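PDB 2GZA: type IV secretion system protein VirB11 from Brucella suis, which hydrolyses ATP as the hexameric cytoplasmic ATPase of the VirB type IV secretion system, a virulence factor of this bacterium. Local coordinates for residues Cys51-Ser55 with Ala56-Tyr60; Leu168-Ala171 with Val172-Glu175; Trp344-Pro347 with Asn348-Arg351. All blocks are in the same frame, centred on the assembly; numbering follows the deposited sequence.

Contact 1 of 3, residues Cys51-Ser55 with Ala56-Tyr60; sequences CERAS and AWEYY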
loop_
_atom_site.group_PDB
_atom_site.type_symbol
_atom_site.label_atom_id
_atom_site.label_comp_id
_atom_site.label_asym_id
_atom_site.label_seq_id
_atom_site.Cartn_x
_atom_site.Cartn_y
_atom_site.Cartn_z
ATOM N N CYS C 51 -49.915 -2.839 -6.090
ATOM C CA CYS C 51 -49.374 -3.477 -7.286
ATOM C C CYS C 51 -48.953 -2.484 -8.362
ATOM O O CYS C 51 -49.563 -1.431 -8.531
ATOM C CB CYS C 51 -50.327 -4.546 -7.835
ATOM S SG CYS C 51 -51.853 -3.918 -8.530
ATOM N N GLU C 52 -47.876 -2.824 -9.058
ATOM C CA GLU C 52 -47.343 -2.003 -10.133
ATOM C C GLU C 52 -47.959 -2.437 -11.459
ATOM O O GLU C 52 -47.718 -3.556 -11.927
ATOM C CB GLU C 52 -45.816 -2.116 -10.184
ATOM C CG GLU C 52 -45.185 -1.528 -11.440
ATOM C CD GLU C 52 -43.677 -1.398 -11.344
ATOM O OE1 GLU C 52 -43.189 -0.789 -10.368
ATOM O OE2 GLU C 52 -42.977 -1.890 -12.256
ATOM N N ARG C 53 -48.779 -1.558 -12.033
ATOM C CA ARG C 53 -49.422 -1.799 -13.323
ATOM C C ARG C 53 -48.517 -1.350 -14.441
ATOM O O ARG C 53 -47.803 -2.113 -14.878
ATOM C CB ARG C 53 -50.822 -1.185 -13.423
ATOM C CG ARG C 53 -51.523 -1.371 -14.799
ATOM C CD ARG C 53 -52.332 -2.649 -14.891
ATOM N NE ARG C 53 -53.208 -2.772 -13.732
ATOM C CZ ARG C 53 -54.010 -3.801 -13.485
ATOM N NH1 ARG C 53 -54.091 -4.828 -14.326
ATOM N NH2 ARG C 53 -54.741 -3.791 -12.384
ATOM N N ALA C 54 -48.499 -0.143 -14.933
ATOM C CA ALA C 54 -47.566 0.162 -16.008
ATOM C C ALA C 54 -46.610 1.177 -15.428
ATOM O O ALA C 54 -46.650 2.349 -15.797
ATOM C CB ALA C 54 -48.318 0.708 -17.227
ATOM N N SER C 55 -45.792 0.719 -14.479
ATOM C CA SER C 55 -44.880 1.571 -13.711
ATOM C C SER C 55 -45.650 2.538 -12.791
ATOM O O SER C 55 -45.113 3.543 -12.315
ATOM C CB SER C 55 -43.914 2.280 -14.663
ATOM O OG SER C 55 -43.424 1.363 -15.644
ATOM N N ALA C 56 -46.909 2.199 -12.535
ATOM C CA ALA C 56 -47.772 2.978 -11.654
ATOM C C ALA C 56 -48.369 2.088 -10.576
ATOM O O ALA C 56 -48.773 0.954 -10.849
ATOM C CB ALA C 56 -48.871 3.649 -12.458
ATOM N N TRP C 57 -48.425 2.603 -9.353
ATOM C CA TRP C 57 -48.914 1.810 -8.242
ATOM C C TRP C 57 -50.411 1.941 -8.051
ATOM O O TRP C 57 -50.979 3.008 -8.258
ATOM C CB TRP C 57 -48.161 2.139 -6.962
ATOM C CG TRP C 57 -46.764 1.640 -7.004
ATOM C CD1 TRP C 57 -45.664 2.338 -7.376
ATOM C CD2 TRP C 57 -46.315 0.319 -6.686
ATOM N NE1 TRP C 57 -44.552 1.546 -7.302
ATOM C CE2 TRP C 57 -44.919 0.302 -6.879
ATOM C CE3 TRP C 57 -46.955 -0.849 -6.251
ATOM C CZ2 TRP C 57 -44.147 -0.840 -6.659
ATOM C CZ3 TRP C 57 -46.187 -1.982 -6.024
ATOM C CH2 TRP C 57 -44.794 -1.966 -6.231
ATOM N N GLU C 58 -51.034 0.831 -7.672
ATOM C CA GLU C 58 -52.471 0.767 -7.439
ATOM C C GLU C 58 -52.734 0.185 -6.062
ATOM O O GLU C 58 -52.087 -0.782 -5.666
ATOM C CB GLU C 58 -53.158 -0.104 -8.497
ATOM C CG GLU C 58 -52.774 0.203 -9.937
ATOM C CD GLU C 58 -53.759 -0.363 -10.938
ATOM O OE1 GLU C 58 -54.827 0.250 -11.140
ATOM O OE2 GLU C 58 -53.466 -1.415 -11.532
ATOM N N TYR C 59 -53.681 0.777 -5.345
ATOM C CA TYR C 59 -54.056 0.319 -4.012
ATOM C C TYR C 59 -55.260 -0.629 -4.071
ATOM O O TYR C 59 -56.210 -0.377 -4.799
ATOM C CB TYR C 59 -54.339 1.536 -3.114
ATOM C CG TYR C 59 -54.995 1.219 -1.791
ATOM C CD1 TYR C 59 -54.233 0.847 -0.688
ATOM C CD2 TYR C 59 -56.380 1.296 -1.641
ATOM C CE1 TYR C 59 -54.827 0.557 0.531
ATOM C CE2 TYR C 59 -56.983 1.003 -0.428
ATOM C CZ TYR C 59 -56.198 0.632 0.654
ATOM O OH TYR C 59 -56.780 0.341 1.863
ATOM N N TYR C 60 -55.201 -1.714 -3.310
ATOM C CA TYR C 60 -56.334 -2.627 -3.150
ATOM C C TYR C 60 -56.490 -3.067 -1.706
ATOM O O TYR C 60 -55.519 -3.443 -1.045
ATOM C CB TYR C 60 -56.200 -3.847 -4.055
ATOM C CG TYR C 60 -56.253 -3.516 -5.521
ATOM C CD1 TYR C 60 -55.086 -3.435 -6.274
ATOM C CD2 TYR C 60 -57.467 -3.260 -6.158
ATOM C CE1 TYR C 60 -55.123 -3.124 -7.622
ATOM C CE2 TYR C 60 -57.511 -2.946 -7.514
ATOM C CZ TYR C 60 -56.332 -2.883 -8.235
ATOM O OH TYR C 60 -56.357 -2.575 -9.568
#
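One face of the Trp-57 indole is covered by the start of the Glu-52 side chain. CB of Glu-52 stands 4.0 Å from the centroid of the six-membered ring of Trp-57, almost on the ring normal, and makes a CH-pi contact. The edge of the Tyr-60 ring meets sulfur: SG of Cys-51 lies 3.5 Å from CE1 of Tyr-60, near the ring plane. This is a sulfur-aromatic contact made at the ring edge.

The Arg-53 guanidinium is also used at its edge. It approaches Glu-58 side-on, and both bonds end on one oxygen. NE of Arg-53 is 2.6 Å from OE2 of Glu-58, and NH2 of Arg-53 is 2.8 Å from the same OE2. NE comes nearly along the C-O axis; NH2 comes from the syn side, somewhat out of the carboxylate plane. The guanidinium and carboxylate planes are 74° apart, so this is not a flat two-to-two pair. Bends at chi2 and chi3 turn the arginine back to the acid.

The backbone pairs in antiparallel fashion. Cys-51 and Glu-58 form a hydrogen-bonded pair, with N of Cys-51 3.0 Å from O of Glu-58. Glu-52 and Trp-57 form the non-hydrogen-bonded pair. Nearer the turn, N of Arg-53 donates to O of Ala-56 at 2.8 Å.

This is the turn end of the beta hairpin of strands 48-52 and 57-61. Strand 57-61 is outermost in its six-stranded antiparallel sheet within the chain. Strand 40-43 flanks 48-52 on the other side, and Trp-32 meets the Tyr-60 ring.

Contact 2 of 3, residues Leu168-Ala171 with Val172-Glu175; sequences LRRA and VQLE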
loop_
_atom_site.group_PDB
_atom_site.type_symbol
_atom_site.label_atom_id
_atom_site.label_comp_id
_atom_site.label_asym_id
_atom_site.label_seq_id
_atom_site.Cartn_x
_atom_site.Cartn_y
_atom_site.Cartn_z
ATOM N N LEU C 168 -35.473 23.960 -3.821
ATOM C CA LEU C 168 -35.580 22.741 -3.044
ATOM C C LEU C 168 -36.787 21.916 -3.450
ATOM O O LEU C 168 -36.671 20.695 -3.580
ATOM C CB LEU C 168 -35.577 23.043 -1.541
ATOM C CG LEU C 168 -34.268 23.592 -0.951
ATOM C CD1 LEU C 168 -34.422 23.867 0.528
ATOM C CD2 LEU C 168 -33.092 22.663 -1.185
ATOM N N ARG C 169 -37.925 22.580 -3.670
ATOM C CA ARG C 169 -39.128 21.912 -4.171
ATOM C C ARG C 169 -38.878 21.254 -5.529
ATOM O O ARG C 169 -39.218 20.084 -5.734
ATOM C CB ARG C 169 -40.312 22.874 -4.279
ATOM C CG ARG C 169 -41.533 22.238 -4.969
ATOM C CD ARG C 169 -42.727 23.163 -5.055
ATOM N NE ARG C 169 -43.422 23.250 -3.779
ATOM C CZ ARG C 169 -43.497 24.346 -3.031
ATOM N NH1 ARG C 169 -42.932 25.484 -3.427
ATOM N NH2 ARG C 169 -44.155 24.306 -1.882
ATOM N N ARG C 170 -38.277 22.004 -6.447
ATOM C CA ARG C 170 -37.971 21.476 -7.771
ATOM C C ARG C 170 -36.982 20.320 -7.719
ATOM O O ARG C 170 -37.166 19.321 -8.415
ATOM C CB ARG C 170 -37.470 22.573 -8.715
ATOM C CG ARG C 170 -38.570 23.487 -9.273
ATOM C CD ARG C 170 -39.619 22.719 -10.084
ATOM N NE ARG C 170 -39.150 22.350 -11.419
ATOM C CZ ARG C 170 -39.584 21.303 -12.122
ATOM N NH1 ARG C 170 -40.500 20.482 -11.626
ATOM N NH2 ARG C 170 -39.086 21.071 -13.325
ATOM N N ALA C 171 -35.950 20.454 -6.886
ATOM C CA ALA C 171 -34.935 19.411 -6.726
ATOM C C ALA C 171 -35.541 18.070 -6.325
ATOM O O ALA C 171 -35.147 17.038 -6.861
ATOM C CB ALA C 171 -33.866 19.843 -5.735
ATOM N N VAL C 172 -36.504 18.104 -5.402
ATOM C CA VAL C 172 -37.222 16.903 -4.965
ATOM C C VAL C 172 -38.100 16.351 -6.090
ATOM O O VAL C 172 -38.174 15.140 -6.288
ATOM C CB VAL C 172 -38.088 17.158 -3.704
ATOM C CG1 VAL C 172 -38.829 15.901 -3.309
ATOM C CG2 VAL C 172 -37.235 17.651 -2.532
ATOM N N GLN C 173 -38.752 17.249 -6.821
ATOM C CA GLN C 173 -39.642 16.876 -7.927
ATOM C C GLN C 173 -38.843 16.290 -9.070
ATOM O O GLN C 173 -39.289 15.364 -9.742
ATOM C CB GLN C 173 -40.425 18.088 -8.419
ATOM C CG GLN C 173 -41.484 18.565 -7.444
ATOM C CD GLN C 173 -42.170 19.850 -7.874
ATOM O OE1 GLN C 173 -43.204 20.218 -7.321
ATOM N NE2 GLN C 173 -41.602 20.535 -8.858
ATOM N N LEU C 174 -37.651 16.843 -9.261
ATOM C CA LEU C 174 -36.708 16.400 -10.280
ATOM C C LEU C 174 -35.806 15.269 -9.787
ATOM O O LEU C 174 -34.813 14.928 -10.433
ATOM C CB LEU C 174 -35.858 17.584 -10.753
ATOM C CG LEU C 174 -36.231 18.353 -12.028
ATOM C CD1 LEU C 174 -37.667 18.110 -12.487
ATOM C CD2 LEU C 174 -35.965 19.846 -11.838
ATOM N N GLU C 175 -36.148 14.712 -8.627
ATOM C CA GLU C 175 -35.510 13.508 -8.095
ATOM C C GLU C 175 -33.997 13.622 -7.900
ATOM O O GLU C 175 -33.271 12.647 -8.051
ATOM C CB GLU C 175 -35.870 12.286 -8.952
ATOM C CG GLU C 175 -37.363 11.977 -8.935
ATOM C CD GLU C 175 -37.770 10.937 -9.958
ATOM O OE1 GLU C 175 -36.946 10.603 -10.844
ATOM O OE2 GLU C 175 -38.919 10.454 -9.870
#
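A Schellman motif ends helix 164-173 here, and the contact is its last turn. Glu-175 has positive phi and is the C-prime residue. N of Arg-176 turns back to O of Ala-171, while N of Glu-175 makes a weak bond to O of Val-172. Before that, the helical bonds run regularly. N of Val-172 is 3.2 Å from O of Leu-168, and N of Gln-173 is 3.1 Å from O of Arg-169. N of Leu-174 reaches O of Arg-170 at 2.7 Å, although Leu-174 itself has already left helical angles.

The main side-chain meeting is Arg-170 with Leu-174. The arginine bends at chi2 and chi3 (-60° and -76°), which folds its guanidinium back toward the helix end. The methyls of Leu-174 then lie over one face of that flat group. CD1 of Leu-174 is 3.4 Å from NH2 of Arg-170, and CD2 is 3.7 Å from the same nitrogen. The amide end of Gln-173 sits at the guanidinium edge, with its plane steeply inclined to it. Arg-169 runs alongside Gln-173, both chains pointing the same way.

Leu-155 of helix 153-160 packs against Arg-170, Ala-171 and Leu-174. On another side, Val-172 touches Ile-178 of strand 178-182 and Leu-195 of helix 188-196.

Both arginines have acidic partners beyond the turn. Arg-170 NE pairs with Glu-154. Arg-169 pairs with Glu-198 through NE and with Glu-130 of a third subunit through NH2. Arg-170 thus presents a face to apolar leucine while its NE keeps the charged partner Glu-154. These ion pairs help to hold both guanidinium groups in place.

Contact 3 of 3, residues Trp344-Pro347 with Asn348-Arg351; sequences WYDP and NTKR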
loop_
_atom_site.group_PDB
_atom_site.type_symbol
_atom_site.label_atom_id
_atom_site.label_comp_id
_atom_site.label_asym_id
_atom_site.label_seq_id
_atom_site.Cartn_x
_atom_site.Cartn_y
_atom_site.Cartn_z
ATOM N N TRP C 344 -25.499 23.807 -1.852
ATOM C CA TRP C 344 -24.492 23.406 -2.802
ATOM C C TRP C 344 -25.159 22.635 -3.940
ATOM O O TRP C 344 -25.916 21.695 -3.707
ATOM C CB TRP C 344 -23.411 22.586 -2.087
ATOM C CG TRP C 344 -22.313 22.124 -2.975
ATOM C CD1 TRP C 344 -21.113 22.736 -3.171
ATOM C CD2 TRP C 344 -22.309 20.952 -3.796
ATOM N NE1 TRP C 344 -20.359 22.017 -4.066
ATOM C CE2 TRP C 344 -21.069 20.918 -4.468
ATOM C CE3 TRP C 344 -23.234 19.927 -4.035
ATOM C CZ2 TRP C 344 -20.728 19.905 -5.365
ATOM C CZ3 TRP C 344 -22.896 18.913 -4.930
ATOM C CH2 TRP C 344 -21.650 18.913 -5.586
ATOM N N TYR C 345 -24.880 23.058 -5.165
ATOM C CA TYR C 345 -25.369 22.396 -6.365
ATOM C C TYR C 345 -24.398 22.689 -7.499
ATOM O O TYR C 345 -24.210 23.844 -7.867
ATOM C CB TYR C 345 -26.784 22.879 -6.694
ATOM C CG TYR C 345 -27.399 22.290 -7.940
ATOM C CD1 TYR C 345 -27.553 20.915 -8.089
ATOM C CD2 TYR C 345 -27.854 23.115 -8.965
ATOM C CE1 TYR C 345 -28.135 20.378 -9.235
ATOM C CE2 TYR C 345 -28.433 22.587 -10.116
ATOM C CZ TYR C 345 -28.569 21.222 -10.243
ATOM O OH TYR C 345 -29.144 20.705 -11.379
ATOM N N ASP C 346 -23.771 21.648 -8.038
ATOM C CA ASP C 346 -22.787 21.816 -9.103
ATOM C C ASP C 346 -22.853 20.708 -10.171
ATOM O O ASP C 346 -21.962 19.861 -10.236
ATOM C CB ASP C 346 -21.384 21.925 -8.491
ATOM C CG ASP C 346 -20.352 22.485 -9.455
ATOM O OD1 ASP C 346 -20.713 22.961 -10.556
ATOM O OD2 ASP C 346 -19.159 22.448 -9.099
ATOM N N PRO C 347 -23.899 20.729 -11.024
ATOM C CA PRO C 347 -24.082 19.697 -12.056
ATOM C C PRO C 347 -22.972 19.742 -13.103
ATOM O O PRO C 347 -22.726 18.756 -13.799
ATOM C CB PRO C 347 -25.432 20.056 -12.681
ATOM C CG PRO C 347 -25.626 21.493 -12.378
ATOM C CD PRO C 347 -24.962 21.745 -11.064
ATOM N N ASN C 348 -22.313 20.892 -13.181
ATOM C CA ASN C 348 -21.169 21.103 -14.049
ATOM C C ASN C 348 -19.944 20.282 -13.660
ATOM O O ASN C 348 -19.133 19.951 -14.515
ATOM C CB ASN C 348 -20.803 22.594 -14.089
ATOM C CG ASN C 348 -21.576 23.361 -15.160
ATOM O OD1 ASN C 348 -21.408 23.122 -16.353
ATOM N ND2 ASN C 348 -22.408 24.297 -14.732
ATOM N N THR C 349 -19.790 19.959 -12.379
ATOM C CA THR C 349 -18.665 19.129 -11.972
ATOM C C THR C 349 -19.076 17.673 -12.046
ATOM O O THR C 349 -18.297 16.824 -12.468
ATOM C CB THR C 349 -18.092 19.549 -10.577
ATOM O OG1 THR C 349 -17.732 20.934 -10.604
ATOM C CG2 THR C 349 -16.842 18.747 -10.214
ATOM N N LYS C 350 -20.302 17.399 -11.637
ATOM C CA LYS C 350 -20.886 16.111 -11.926
ATOM C C LYS C 350 -20.615 15.824 -13.414
ATOM O O LYS C 350 -20.113 14.765 -13.759
ATOM C CB LYS C 350 -22.382 16.126 -11.612
ATOM C CG LYS C 350 -23.044 14.788 -11.741
ATOM C CD LYS C 350 -24.453 14.852 -11.236
ATOM C CE LYS C 350 -25.212 13.627 -11.666
ATOM N NZ LYS C 350 -26.328 13.357 -10.752
ATOM N N ARG C 351 -20.886 16.803 -14.271
ATOM C CA ARG C 351 -20.750 16.658 -15.724
ATOM C C ARG C 351 -19.317 16.378 -16.144
ATOM O O ARG C 351 -19.016 15.288 -16.635
ATOM C CB ARG C 351 -21.264 17.903 -16.438
ATOM C CG ARG C 351 -21.673 17.663 -17.881
ATOM C CD ARG C 351 -23.066 17.068 -17.967
ATOM N NE ARG C 351 -23.127 16.014 -18.975
ATOM C CZ ARG C 351 -23.191 14.713 -18.708
ATOM N NH1 ARG C 351 -23.227 14.278 -17.455
ATOM N NH2 ARG C 351 -23.231 13.842 -19.709
#
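At chi1 -164° CG of Asp-346 points opposite its own amide nitrogen, and Thr-349 has OG1 beside its own backbone N (chi1 -56°). These two torsions bring the carboxylate and the hydroxyl together. OG1 of Thr-349 donates to OD2 of Asp-346 at 2.6 Å. The hydroxyl comes from above the carboxylate plane. The other oxygen, OD1 of Asp-346, rests 3.6 Å from CB of Asn-348.

The backbone carbonyl of Asp-346 accepts two bonds. N of Lys-350 is 3.3 Å from O of Asp-346, with a nearly straight N-H...O angle of 171°. N of Thr-349 is 3.1 Å from the same O but lies well above the carbonyl plane. One residue further on, N of Arg-351 is 2.7 Å from O of Pro-347. CB of Lys-350 also packs against that oxygen, at 3.4 Å. The lysine chain then runs out extended, and its NZ forms a salt bridge with Asp-323.

Within 344-347, CD of Pro-347 lies over the centre of the Tyr-345 ring. Leu-155 and Leu-156 of helix 153-160 also touch that tyrosine.

The arrangement is a strand-to-helix junction. Asp-346 is the N-cap residue and Pro-347 opens the first turn of helix 347-355, the helix that follows strand 339-345, an outermost strand of its mixed sheet within the chain.

How the contacts relate
The three contacts follow in series along the chain; none nests within or crosses another. Contact 1 comes first and closes the tight turn of a hairpin in the six-stranded antiparallel sheet. Contact 2 ends helix 164-173, just before strand 178-182, which leads into the predicted ATP-binding loop. Contact 3 starts the last helix, 347-355, after strand 339-345. That strand and 178-182 belong to the same mixed sheet. Contacts 2 and 3 have centres about 15 Å apart and share helix 153-160 as a neighbour. Contact 1 is more distant, its centre about 34 Å from that of contact 3. No two of them touch.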